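Universal stress protein (Mycobacterium smegmatis, PDB 5AHW) binds cyclic AMP as a homodimeric universal stress protein and is probably involved in nucleotide-dependent signalling in mycobacteria. Local coordinates at residues T6-T11 and D97-L102; R19-A24 and L35-A40; D76-K79 and D85-E88. One frame throughout, in Å; residues are numbered along the deposited sequence.

Contact 1: residues T6-T11 and D97-L102; sequences TVVVGT and DALVEL. With CMP (adenosine-3',5'-cyclic-monophosphate), chain K.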
ATOM      1  N   THR B   6     -11.690  -6.949   3.828  1.00 39.67           N
ATOM      2  CA  THR B   6     -11.849  -5.939   4.874  1.00 38.68           C
ATOM      3  C   THR B   6     -10.707  -4.936   4.833  1.00 34.80           C
ATOM      4  O   THR B   6      -9.582  -5.283   5.070  1.00 33.36           O
ATOM      5  CB  THR B   6     -11.922  -6.610   6.268  1.00 38.81           C
ATOM      6  OG1 THR B   6     -13.013  -7.542   6.326  1.00 41.52           O
ATOM      7  CG2 THR B   6     -12.150  -5.568   7.356  1.00 39.32           C
ATOM      8  N   VAL B   7     -11.022  -3.693   4.541  1.00 33.67           N
ATOM      9  CA  VAL B   7     -10.003  -2.667   4.384  1.00 32.82           C
ATOM     10  C   VAL B   7     -10.227  -1.627   5.483  1.00 32.56           C
ATOM     11  O   VAL B   7     -11.340  -1.199   5.703  1.00 34.35           O
ATOM     12  CB  VAL B   7     -10.138  -1.982   3.052  1.00 31.78           C
ATOM     13  CG1 VAL B   7      -9.126  -0.899   2.899  1.00 30.61           C
ATOM     14  CG2 VAL B   7      -9.984  -2.961   1.892  1.00 33.00           C
ATOM     15  N   VAL B   8      -9.163  -1.259   6.158  1.00 31.34           N
ATOM     16  CA  VAL B   8      -9.193  -0.218   7.150  1.00 30.44           C
ATOM     17  C   VAL B   8      -8.439   1.013   6.686  1.00 28.72           C
ATOM     18  O   VAL B   8      -7.307   0.886   6.263  1.00 27.94           O
ATOM     19  CB  VAL B   8      -8.547  -0.701   8.457  1.00 31.05           C
ATOM     20  CG1 VAL B   8      -8.471   0.463   9.443  1.00 30.62           C
ATOM     21  CG2 VAL B   8      -9.422  -1.791   9.123  1.00 32.61           C
ATOM     22  N   VAL B   9      -9.074   2.179   6.788  1.00 29.43           N
ATOM     23  CA  VAL B   9      -8.464   3.434   6.411  1.00 29.71           C
ATOM     24  C   VAL B   9      -8.542   4.403   7.551  1.00 30.74           C
ATOM     25  O   VAL B   9      -9.560   4.521   8.221  1.00 31.90           O
ATOM     26  CB  VAL B   9      -9.019   4.043   5.087  1.00 30.78           C
ATOM     27  CG1 VAL B   9     -10.518   4.423   5.133  1.00 31.46           C
ATOM     28  CG2 VAL B   9      -8.165   5.255   4.651  1.00 30.01           C
ATOM     29  N   GLY B  10      -7.419   5.074   7.796  1.00 30.12           N
ATOM     30  CA  GLY B  10      -7.290   6.071   8.848  1.00 28.80           C
ATOM     31  C   GLY B  10      -7.390   7.448   8.266  1.00 28.65           C
ATOM     32  O   GLY B  10      -6.746   7.741   7.269  1.00 29.46           O
ATOM     33  N   THR B  11      -8.286   8.259   8.827  1.00 29.49           N
ATOM     34  CA  THR B  11      -8.360   9.673   8.517  1.00 29.73           C
ATOM     35  C   THR B  11      -8.335  10.550   9.769  1.00 29.74           C
ATOM     36  O   THR B  11      -8.989  10.207  10.736  1.00 31.60           O
ATOM     37  CB  THR B  11      -9.610  10.027   7.694  1.00 29.96           C
ATOM     38  OG1 THR B  11      -9.657  11.460   7.492  1.00 30.37           O
ATOM     39  CG2 THR B  11     -10.849   9.590   8.324  1.00 30.94           C
ATOM     40  N   ASP B  97      -1.328   3.166  17.335  1.00 25.41           N
ATOM     41  CA  ASP B  97      -1.964   2.168  18.190  1.00 27.03           C
ATOM     42  C   ASP B  97      -3.391   1.924  17.702  1.00 26.97           C
ATOM     43  O   ASP B  97      -3.828   0.792  17.557  1.00 26.28           O
ATOM     44  CB  ASP B  97      -2.046   2.683  19.680  1.00 28.24           C
ATOM     45  CG  ASP B  97      -0.641   2.692  20.456  1.00 29.79           C
ATOM     46  OD1 ASP B  97       0.368   2.083  20.015  1.00 30.27           O
ATOM     47  OD2 ASP B  97      -0.585   3.274  21.565  1.00 31.67           O
ATOM     48  N   ALA B  98      -4.164   2.981  17.499  1.00 27.40           N
ATOM     49  CA  ALA B  98      -5.561   2.741  17.175  1.00 29.46           C
ATOM     50  C   ALA B  98      -5.700   1.992  15.842  1.00 28.22           C
ATOM     51  O   ALA B  98      -6.483   1.052  15.754  1.00 28.54           O
ATOM     52  CB  ALA B  98      -6.337   4.063  17.144  1.00 31.46           C
ATOM     53  N   LEU B  99      -4.893   2.337  14.834  1.00 27.10           N
ATOM     54  CA  LEU B  99      -5.035   1.726  13.495  1.00 27.85           C
ATOM     55  C   LEU B  99      -4.523   0.280  13.490  1.00 28.68           C
ATOM     56  O   LEU B  99      -5.222  -0.626  13.012  1.00 29.49           O
ATOM     57  CB  LEU B  99      -4.333   2.527  12.406  1.00 26.97           C
ATOM     58  CG  LEU B  99      -4.963   3.880  12.165  1.00 28.43           C
ATOM     59  CD1 LEU B  99      -4.067   4.799  11.340  1.00 27.52           C
ATOM     60  CD2 LEU B  99      -6.282   3.734  11.449  1.00 29.95           C
ATOM     61  N   VAL B 100      -3.372   0.035  14.103  1.00 29.17           N
ATOM     62  CA  VAL B 100      -2.837  -1.337  14.167  1.00 30.07           C
ATOM     63  C   VAL B 100      -3.677  -2.249  14.991  1.00 30.60           C
ATOM     64  O   VAL B 100      -3.998  -3.387  14.595  1.00 30.74           O
ATOM     65  CB  VAL B 100      -1.410  -1.348  14.651  1.00 31.97           C
ATOM     66  CG1 VAL B 100      -0.906  -2.761  14.726  1.00 35.08           C
ATOM     67  CG2 VAL B 100      -0.559  -0.569  13.631  1.00 34.20           C
ATOM     68  N   GLU B 101      -4.109  -1.760  16.124  1.00 30.23           N
ATOM     69  CA  GLU B 101      -4.984  -2.617  16.926  1.00 32.84           C
ATOM     70  C   GLU B 101      -6.311  -2.904  16.258  1.00 32.00           C
ATOM     71  O   GLU B 101      -6.817  -4.015  16.367  1.00 32.70           O
ATOM     72  CB  GLU B 101      -5.207  -2.024  18.317  1.00 35.51           C
ATOM     73  CG  GLU B 101      -3.902  -1.937  19.094  1.00 37.30           C
ATOM     74  CD  GLU B 101      -4.006  -1.216  20.436  1.00 40.75           C
ATOM     75  OE1 GLU B 101      -5.145  -0.886  20.915  1.00 42.62           O
ATOM     76  OE2 GLU B 101      -2.884  -0.956  20.973  1.00 42.27           O
ATOM     77  N   LEU B 102      -6.885  -1.906  15.595  1.00 30.84           N
ATOM     78  CA  LEU B 102      -8.180  -2.085  14.967  1.00 32.21           C
ATOM     79  C   LEU B 102      -8.056  -3.140  13.899  1.00 32.56           C
ATOM     80  O   LEU B 102      -8.886  -3.985  13.722  1.00 31.88           O
ATOM     81  CB  LEU B 102      -8.719  -0.767  14.395  1.00 32.27           C
ATOM     82  CG  LEU B 102      -9.911  -0.828  13.441  1.00 33.61           C
ATOM     83  CD1 LEU B 102     -11.113  -1.458  14.151  1.00 35.45           C
ATOM     84  CD2 LEU B 102     -10.261   0.555  12.992  1.00 33.24           C
TER
HETATM   85  P   CMP K1148      -2.362  11.740   5.509  1.00 30.68           P
HETATM   86  O1P CMP K1148      -2.521  11.816   3.995  1.00 30.29           O
HETATM   87  O2P CMP K1148      -2.768  12.996   6.128  1.00 27.24           O
HETATM   88  O5' CMP K1148      -0.947  11.234   5.994  1.00 28.45           O
HETATM   89  C5' CMP K1148      -0.655  10.636   7.281  1.00 32.74           C
HETATM   90  C4' CMP K1148      -1.763   9.658   7.556  1.00 28.98           C
HETATM   91  O4' CMP K1148      -1.740   9.117   8.866  1.00 33.95           O
HETATM   92  C3' CMP K1148      -3.122  10.240   7.444  1.00 30.23           C
HETATM   93  O3' CMP K1148      -3.348  10.582   6.084  1.00 28.99           O
HETATM   94  C2' CMP K1148      -3.997   9.139   8.060  1.00 30.09           C
HETATM   95  O2' CMP K1148      -4.228   8.025   7.186  1.00 29.70           O
HETATM   96  C1' CMP K1148      -3.068   8.705   9.206  1.00 29.50           C
HETATM   97  N9  CMP K1148      -3.525   9.420  10.421  1.00 32.03           N
HETATM   98  C8  CMP K1148      -2.985  10.524  10.971  1.00 31.23           C
HETATM   99  N7  CMP K1148      -3.704  10.938  12.025  1.00 29.27           N
HETATM  100  C5  CMP K1148      -4.698  10.094  12.172  1.00 31.18           C
HETATM  101  C6  CMP K1148      -5.815   9.915  13.118  1.00 31.36           C
HETATM  102  N6  CMP K1148      -5.969  10.773  14.116  1.00 30.39           N
HETATM  103  N1  CMP K1148      -6.657   8.888  12.936  1.00 29.28           N
HETATM  104  C2  CMP K1148      -6.522   8.012  11.934  1.00 30.83           C
HETATM  105  N3  CMP K1148      -5.536   8.115  11.019  1.00 31.13           N
HETATM  106  C4  CMP K1148      -4.615   9.110  11.097  1.00 32.02           C
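Val8 and Gly10 on strand 6-10 face Leu102 and Leu99 on helix 95-105, and the two segments run almost exactly antiparallel, at 175°, with axes 9.4 Å apart. Gly10 and Leu99 are the closest in backbone, and no hydrogen bond crosses between the segments. Leu99 divides its isobutyl fork between protein and ligand. One branch, CD2, rests on the bare backbone of Gly10, 3.6 Å from its CA, while the other, CD1, lies 3.6 Å from N3 of the cyclic AMP adenine. The first torsion of Leu99 sets CG opposite its own carbonyl carbon (chi1 -67°), and the fork reaches the strand although its CB does not point straight there. One helical turn on, Leu102 enters at an oblique angle to Val8, with its CD2 4.0 Å from Val8 CG1. Because Gly10 carries no side chain, the leucine fork and adenine N3 can both come close to the main chain. The ribose O2' donates a hydrogen bond to Gly10 O, whose 2.5 Å is unusually short and should be read with caution. Beyond the strand end, Thr11 is held by Ser17, by the Gly13 amide and, through its carbonyl, by Thr39. The chemistry thus splits along the strand: Val8 and Leu102 give purely apolar cohesion, whereas at Gly10 a leucine methyl adjoins a polar contact, pairing recognition of the sugar hydroxyl with packing against the base.

Contact 2: residues R19-A24 and L35-A40; sequences RAVDRA and LIIATA. With CMP (adenosine-3',5'-cyclic-monophosphate), chain K.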
ATOM      1  N   ARG B  19      -7.870  11.999   0.744  1.00 35.21           N
ATOM      2  CA  ARG B  19      -7.395  11.381  -0.474  1.00 37.04           C
ATOM      3  C   ARG B  19      -7.074   9.914  -0.215  1.00 34.97           C
ATOM      4  O   ARG B  19      -7.246   9.098  -1.132  1.00 32.18           O
ATOM      5  CB  ARG B  19      -6.178  12.103  -1.105  1.00 41.92           C
ATOM      6  CG  ARG B  19      -6.524  13.474  -1.664  1.00 50.83           C
ATOM      7  CD  ARG B  19      -5.397  14.212  -2.411  1.00 60.07           C
ATOM      8  NE  ARG B  19      -4.413  14.843  -1.497  1.00 75.25           N
ATOM      9  CZ  ARG B  19      -4.302  16.155  -1.200  1.00 80.87           C
ATOM     10  NH1 ARG B  19      -5.108  17.083  -1.742  1.00 84.06           N
ATOM     11  NH2 ARG B  19      -3.344  16.540  -0.347  1.00 77.92           N
ATOM     12  N   ALA B  20      -6.551   9.601   0.967  1.00 29.58           N
ATOM     13  CA  ALA B  20      -6.341   8.232   1.356  1.00 29.91           C
ATOM     14  C   ALA B  20      -7.664   7.482   1.443  1.00 31.13           C
ATOM     15  O   ALA B  20      -7.731   6.326   1.055  1.00 31.14           O
ATOM     16  CB  ALA B  20      -5.628   8.131   2.703  1.00 28.33           C
ATOM     17  N   VAL B  21      -8.698   8.126   1.981  1.00 31.42           N
ATOM     18  CA  VAL B  21     -10.038   7.557   1.976  1.00 32.76           C
ATOM     19  C   VAL B  21     -10.619   7.315   0.527  1.00 34.69           C
ATOM     20  O   VAL B  21     -11.177   6.237   0.253  1.00 34.31           O
ATOM     21  CB  VAL B  21     -10.989   8.458   2.791  1.00 33.68           C
ATOM     22  CG1 VAL B  21     -12.417   7.954   2.740  1.00 35.10           C
ATOM     23  CG2 VAL B  21     -10.567   8.473   4.249  1.00 34.58           C
ATOM     24  N   ASP B  22     -10.500   8.312  -0.364  1.00 35.16           N
ATOM     25  CA  ASP B  22     -10.894   8.126  -1.756  1.00 36.77           C
ATOM     26  C   ASP B  22     -10.302   6.812  -2.243  1.00 38.03           C
ATOM     27  O   ASP B  22     -11.059   5.967  -2.734  1.00 39.58           O
ATOM     28  CB  ASP B  22     -10.393   9.206  -2.681  1.00 36.73           C
ATOM     29  CG  ASP B  22     -11.034  10.487  -2.442  1.00 38.54           C
ATOM     30  OD1 ASP B  22     -12.065  10.493  -1.766  1.00 41.27           O
ATOM     31  OD2 ASP B  22     -10.480  11.535  -2.860  1.00 40.46           O
ATOM     32  N   ARG B  23      -8.980   6.625  -2.079  1.00 36.75           N
ATOM     33  CA  ARG B  23      -8.324   5.439  -2.593  1.00 37.15           C
ATOM     34  C   ARG B  23      -8.783   4.171  -1.888  1.00 37.12           C
ATOM     35  O   ARG B  23      -9.044   3.154  -2.543  1.00 37.89           O
ATOM     36  CB  ARG B  23      -6.829   5.576  -2.550  1.00 38.42           C
ATOM     37  CG  ARG B  23      -6.108   4.697  -3.528  1.00 44.15           C
ATOM     38  CD  ARG B  23      -6.324   5.189  -4.978  1.00 48.79           C
ATOM     39  NE  ARG B  23      -5.298   6.207  -5.345  1.00 53.02           N
ATOM     40  CZ  ARG B  23      -5.124   6.671  -6.578  1.00 64.09           C
ATOM     41  NH1 ARG B  23      -5.950   6.284  -7.561  1.00 66.26           N
ATOM     42  NH2 ARG B  23      -4.149   7.543  -6.844  1.00 69.39           N
ATOM     43  N   ALA B  24      -8.903   4.189  -0.560  1.00 34.60           N
ATOM     44  CA  ALA B  24      -9.376   3.001   0.096  1.00 34.24           C
ATOM     45  C   ALA B  24     -10.769   2.681  -0.376  1.00 35.27           C
ATOM     46  O   ALA B  24     -11.084   1.555  -0.495  1.00 34.37           O
ATOM     47  CB  ALA B  24      -9.360   3.147   1.600  1.00 33.30           C
ATOM     48  N   LEU B  35     -15.356  -1.570   3.911  1.00 38.11           N
ATOM     49  CA  LEU B  35     -14.494  -0.513   4.340  1.00 37.25           C
ATOM     50  C   LEU B  35     -14.793   0.015   5.778  1.00 36.11           C
ATOM     51  O   LEU B  35     -15.952   0.361   6.120  1.00 38.00           O
ATOM     52  CB  LEU B  35     -14.606   0.628   3.397  1.00 37.26           C
ATOM     53  CG  LEU B  35     -13.682   1.801   3.671  1.00 36.60           C
ATOM     54  CD1 LEU B  35     -12.259   1.481   3.333  1.00 35.77           C
ATOM     55  CD2 LEU B  35     -14.121   2.985   2.813  1.00 38.05           C
ATOM     56  N   ILE B  36     -13.736   0.108   6.582  1.00 34.11           N
ATOM     57  CA  ILE B  36     -13.819   0.633   7.943  1.00 33.88           C
ATOM     58  C   ILE B  36     -13.015   1.938   7.953  1.00 33.17           C
ATOM     59  O   ILE B  36     -11.810   1.944   7.705  1.00 31.61           O
ATOM     60  CB  ILE B  36     -13.319  -0.407   8.960  1.00 34.56           C
ATOM     61  CG1 ILE B  36     -14.203  -1.661   8.916  1.00 37.52           C
ATOM     62  CG2 ILE B  36     -13.393   0.136  10.388  1.00 34.94           C
ATOM     63  CD1 ILE B  36     -13.762  -2.819   9.799  1.00 38.01           C
ATOM     64  N   ILE B  37     -13.699   3.049   8.175  1.00 33.49           N
ATOM     65  CA  ILE B  37     -13.017   4.318   8.298  1.00 33.61           C
ATOM     66  C   ILE B  37     -12.788   4.562   9.786  1.00 33.60           C
ATOM     67  O   ILE B  37     -13.747   4.584  10.580  1.00 34.32           O
ATOM     68  CB  ILE B  37     -13.859   5.466   7.682  1.00 34.66           C
ATOM     69  CG1 ILE B  37     -14.297   5.122   6.250  1.00 34.76           C
ATOM     70  CG2 ILE B  37     -13.091   6.802   7.729  1.00 33.55           C
ATOM     71  CD1 ILE B  37     -15.130   6.189   5.555  1.00 36.06           C
ATOM     72  N   ALA B  38     -11.537   4.765  10.166  1.00 31.78           N
ATOM     73  CA  ALA B  38     -11.176   5.003  11.557  1.00 32.01           C
ATOM     74  C   ALA B  38     -10.543   6.379  11.795  1.00 31.80           C
ATOM     75  O   ALA B  38      -9.737   6.858  10.994  1.00 31.96           O
ATOM     76  CB  ALA B  38     -10.240   3.897  12.047  1.00 31.71           C
ATOM     77  N   THR B  39     -10.936   7.024  12.880  1.00 32.01           N
ATOM     78  CA  THR B  39     -10.356   8.275  13.272  1.00 33.18           C
ATOM     79  C   THR B  39      -9.965   8.146  14.741  1.00 32.89           C
ATOM     80  O   THR B  39     -10.833   7.902  15.649  1.00 31.77           O
ATOM     81  CB  THR B  39     -11.334   9.442  13.120  1.00 35.66           C
ATOM     82  OG1 THR B  39     -11.647   9.621  11.744  1.00 38.86           O
ATOM     83  CG2 THR B  39     -10.742  10.726  13.640  1.00 36.20           C
ATOM     84  N   ALA B  40      -8.669   8.283  14.988  1.00 30.83           N
ATOM     85  CA  ALA B  40      -8.170   8.168  16.363  1.00 32.10           C
ATOM     86  C   ALA B  40      -8.195   9.540  16.966  1.00 33.05           C
ATOM     87  O   ALA B  40      -7.867  10.510  16.290  1.00 32.54           O
ATOM     88  CB  ALA B  40      -6.746   7.644  16.389  1.00 30.39           C
TER
HETATM   89  P   CMP K1148      -2.362  11.740   5.509  1.00 30.68           P
HETATM   90  O1P CMP K1148      -2.521  11.816   3.995  1.00 30.29           O
HETATM   91  O2P CMP K1148      -2.768  12.996   6.128  1.00 27.24           O
HETATM   92  O5' CMP K1148      -0.947  11.234   5.994  1.00 28.45           O
HETATM   93  C5' CMP K1148      -0.655  10.636   7.281  1.00 32.74           C
HETATM   94  C4' CMP K1148      -1.763   9.658   7.556  1.00 28.98           C
HETATM   95  O4' CMP K1148      -1.740   9.117   8.866  1.00 33.95           O
HETATM   96  C3' CMP K1148      -3.122  10.240   7.444  1.00 30.23           C
HETATM   97  O3' CMP K1148      -3.348  10.582   6.084  1.00 28.99           O
HETATM   98  C2' CMP K1148      -3.997   9.139   8.060  1.00 30.09           C
HETATM   99  O2' CMP K1148      -4.228   8.025   7.186  1.00 29.70           O
HETATM  100  C1' CMP K1148      -3.068   8.705   9.206  1.00 29.50           C
HETATM  101  N9  CMP K1148      -3.525   9.420  10.421  1.00 32.03           N
HETATM  102  C8  CMP K1148      -2.985  10.524  10.971  1.00 31.23           C
HETATM  103  N7  CMP K1148      -3.704  10.938  12.025  1.00 29.27           N
HETATM  104  C5  CMP K1148      -4.698  10.094  12.172  1.00 31.18           C
HETATM  105  C6  CMP K1148      -5.815   9.915  13.118  1.00 31.36           C
HETATM  106  N6  CMP K1148      -5.969  10.773  14.116  1.00 30.39           N
HETATM  107  N1  CMP K1148      -6.657   8.888  12.936  1.00 29.28           N
HETATM  108  C2  CMP K1148      -6.522   8.012  11.934  1.00 30.83           C
HETATM  109  N3  CMP K1148      -5.536   8.115  11.019  1.00 31.13           N
HETATM  110  C4  CMP K1148      -4.615   9.110  11.097  1.00 32.02           C
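Ala24 and Leu35 make the closer of the two packing points between helix 15-31 and strand 34-41: Leu35 CD1 lies 3.8 Å from Ala24 CB and also comes near the alanine carbonyl. Leu35 turns its CG opposite the backbone N (chi1 -176°), which carries this branch to the helix. One turn earlier, Val21 CG1 meets the end of Ile37, CD1, at 4.3 Å, a looser touch of methyl on methyl. Both pairs are buried, and no hydrogen bond joins the segments.

Towards its carboxyl end the strand adds recognition to packing. The Ala40 amide donates to adenine N1 over 2.9 Å and nearly straight (173°), and the exocyclic N6 returns a bond of 2.9 Å to Ala40 O at 167°. One residue's main chain thereby reads both the acceptor and the donor on this edge of the base, while Ala40 CB sits 3.7 Å from N1.

The next shell surrounds these pairs. Val9 of the neighbouring strand 6-10 packs against Val21, Ala24 and Leu35, while Ala78 and Ala74 of helix 65-80 back Leu35 and Ile37. Asp22 forms a salt bridge with Arg77 of the neighbouring helix 65-80, and Arg23 one with Asp140 of the second subunit. Helix 15-31 is the connection in the beta-alpha-beta crossover from strand 6-10 to strand 34-41, and a nucleotide held at the carboxyl ends of such parallel strands is characteristic of the Rossmann-like fold of the HUP clan.

Contact 3: residues D76-K79 and D85-E88; sequences DRAK and DIEE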
ATOM      1  N   ASP B  76     -18.891  10.070   3.011  1.00 44.81           N
ATOM      2  CA  ASP B  76     -19.311  10.647   1.750  1.00 46.34           C
ATOM      3  C   ASP B  76     -18.220  10.477   0.687  1.00 44.63           C
ATOM      4  O   ASP B  76     -18.523  10.127  -0.440  1.00 45.93           O
ATOM      5  CB  ASP B  76     -19.683  12.123   1.920  1.00 48.00           C
ATOM      6  CG  ASP B  76     -20.948  12.308   2.731  1.00 51.44           C
ATOM      7  OD1 ASP B  76     -21.760  11.357   2.791  1.00 53.31           O
ATOM      8  OD2 ASP B  76     -21.150  13.414   3.299  1.00 55.45           O
ATOM      9  N   ARG B  77     -16.953  10.671   1.041  1.00 43.05           N
ATOM     10  CA  ARG B  77     -15.883  10.570   0.045  1.00 41.18           C
ATOM     11  C   ARG B  77     -15.765   9.129  -0.398  1.00 41.50           C
ATOM     12  O   ARG B  77     -15.713   8.859  -1.593  1.00 42.49           O
ATOM     13  CB  ARG B  77     -14.570  11.045   0.620  1.00 39.82           C
ATOM     14  CG  ARG B  77     -14.532  12.532   0.843  1.00 40.58           C
ATOM     15  CD  ARG B  77     -14.328  13.217  -0.477  1.00 41.10           C
ATOM     16  NE  ARG B  77     -12.954  12.998  -0.843  1.00 40.13           N
ATOM     17  CZ  ARG B  77     -11.976  13.866  -0.581  1.00 38.63           C
ATOM     18  NH1 ARG B  77     -12.217  14.995   0.017  1.00 38.34           N
ATOM     19  NH2 ARG B  77     -10.755  13.619  -0.982  1.00 38.39           N
ATOM     20  N   ALA B  78     -15.768   8.194   0.557  1.00 41.71           N
ATOM     21  CA  ALA B  78     -15.668   6.773   0.220  1.00 42.16           C
ATOM     22  C   ALA B  78     -16.850   6.265  -0.597  1.00 44.07           C
ATOM     23  O   ALA B  78     -16.696   5.481  -1.519  1.00 44.98           O
ATOM     24  CB  ALA B  78     -15.514   5.953   1.454  1.00 41.00           C
ATOM     25  N   LYS B  79     -18.031   6.746  -0.292  1.00 46.91           N
ATOM     26  CA  LYS B  79     -19.228   6.339  -1.023  1.00 50.25           C
ATOM     27  C   LYS B  79     -19.180   6.901  -2.470  1.00 50.18           C
ATOM     28  O   LYS B  79     -19.515   6.237  -3.432  1.00 49.80           O
ATOM     29  CB  LYS B  79     -20.447   6.800  -0.218  1.00 53.19           C
ATOM     30  CG  LYS B  79     -21.797   6.685  -0.864  1.00 57.78           C
ATOM     31  CD  LYS B  79     -22.853   7.064   0.175  1.00 61.51           C
ATOM     32  CE  LYS B  79     -24.142   7.594  -0.442  1.00 65.29           C
ATOM     33  NZ  LYS B  79     -25.106   6.517  -0.822  1.00 68.83           N
ATOM     34  N   ASP B  85     -20.196  -0.828   1.374  1.00 53.06           N
ATOM     35  CA  ASP B  85     -20.249  -1.373   2.709  1.00 51.80           C
ATOM     36  C   ASP B  85     -19.234  -0.648   3.648  1.00 47.63           C
ATOM     37  O   ASP B  85     -18.111  -1.102   3.810  1.00 45.28           O
ATOM     38  CB  ASP B  85     -19.937  -2.848   2.628  1.00 53.10           C
ATOM     39  CG  ASP B  85     -19.973  -3.509   3.976  1.00 54.61           C
ATOM     40  OD1 ASP B  85     -20.391  -2.827   4.926  1.00 54.09           O
ATOM     41  OD2 ASP B  85     -19.598  -4.698   4.074  1.00 56.33           O
ATOM     42  N   ILE B  86     -19.673   0.437   4.293  1.00 46.97           N
ATOM     43  CA  ILE B  86     -18.806   1.357   5.054  1.00 45.64           C
ATOM     44  C   ILE B  86     -19.209   1.452   6.515  1.00 45.40           C
ATOM     45  O   ILE B  86     -20.377   1.629   6.854  1.00 46.68           O
ATOM     46  CB  ILE B  86     -18.886   2.767   4.453  1.00 45.69           C
ATOM     47  CG1 ILE B  86     -18.554   2.710   2.960  1.00 45.87           C
ATOM     48  CG2 ILE B  86     -17.969   3.726   5.187  1.00 43.76           C
ATOM     49  CD1 ILE B  86     -19.020   3.923   2.192  1.00 47.18           C
ATOM     50  N   GLU B  87     -18.220   1.366   7.388  1.00 44.43           N
ATOM     51  CA  GLU B  87     -18.440   1.362   8.815  1.00 44.12           C
ATOM     52  C   GLU B  87     -17.595   2.518   9.322  1.00 41.66           C
ATOM     53  O   GLU B  87     -16.492   2.695   8.810  1.00 40.06           O
ATOM     54  CB  GLU B  87     -17.944   0.040   9.333  1.00 46.63           C
ATOM     55  CG  GLU B  87     -18.191  -0.257  10.800  1.00 51.48           C
ATOM     56  CD  GLU B  87     -17.754  -1.677  11.200  1.00 53.90           C
ATOM     57  OE1 GLU B  87     -18.508  -2.615  10.863  1.00 56.67           O
ATOM     58  OE2 GLU B  87     -16.658  -1.850  11.841  1.00 55.67           O
ATOM     59  N   GLU B  88     -18.096   3.345  10.250  1.00 40.51           N
ATOM     60  CA  GLU B  88     -17.252   4.423  10.842  1.00 38.81           C
ATOM     61  C   GLU B  88     -16.825   3.997  12.279  1.00 39.39           C
ATOM     62  O   GLU B  88     -17.681   3.486  13.050  1.00 40.33           O
ATOM     63  CB  GLU B  88     -18.028   5.730  10.893  1.00 39.67           C
ATOM     64  CG  GLU B  88     -18.641   6.228   9.607  1.00 40.95           C
ATOM     65  CD  GLU B  88     -19.589   7.384   9.840  1.00 43.71           C
ATOM     66  OE1 GLU B  88     -19.646   7.877  10.959  1.00 46.95           O
ATOM     67  OE2 GLU B  88     -20.307   7.832   8.939  1.00 46.62           O
TER
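Ile86 of strand 86-92 rests a single methyl on the last turn of helix 65-80. Its CD1 lies 4.1 Å from Ala78 CB. The same carbon is 3.9 Å from the amide N of Lys79 and 4.0 Å from Lys79 CB, meeting the helix at three atoms. With CG1 opposite the carbonyl carbon (chi1 -55°) and the chain then extended, the isoleucine projects its longest branch at the helix. Ala78 belongs to the buried side, where Leu35 and Val21 also touch it; its side chain is about 13 Å from the cyclic AMP.

The other side opens to solvent, and Ile86, which carries the contact, is itself partly exposed. Past CB, the chain of Lys79 leads away from the strand, bending only at its last torsion (86°), and Lys79 as a whole is exposed. Glu88 does not touch the helix segment, but its OE2 is hydrogen-bonded to Asn75, one turn before Lys79 in helix 65-80; Glu87, on the other face of the strand, forms a salt bridge with Lys34.

Cohesion here is a small apolar touch between the end of helix 65-80 and the strand that follows it after a short link. Dispersion contacts of one methyl hold the segments, with no polar bond between them to fix direction.

Contacts 1 and 2 lie in the buried core and contact 3 near the margin of the same parallel sheet. Helix 95-105 packs on one face; helices 15-31 and 65-80 of contacts 2 and 3 pack on the other. Probable backbone hydrogen bonds link contact 1 to 2 and 2 to 3: Val9 O lies 2.8 Å from Ala38 N, and Leu35 O 2.8 Å from Glu87 N. Aliphatic packing is common to all, but its polar companion changes with position. At the strand ends of contacts 1 and 2 main-chain atoms bind sugar and base of one cyclic AMP, whereas contact 3, on 86-92, an edge strand of the sheet within this chain, touches no nucleotide and has charged groups along its open side.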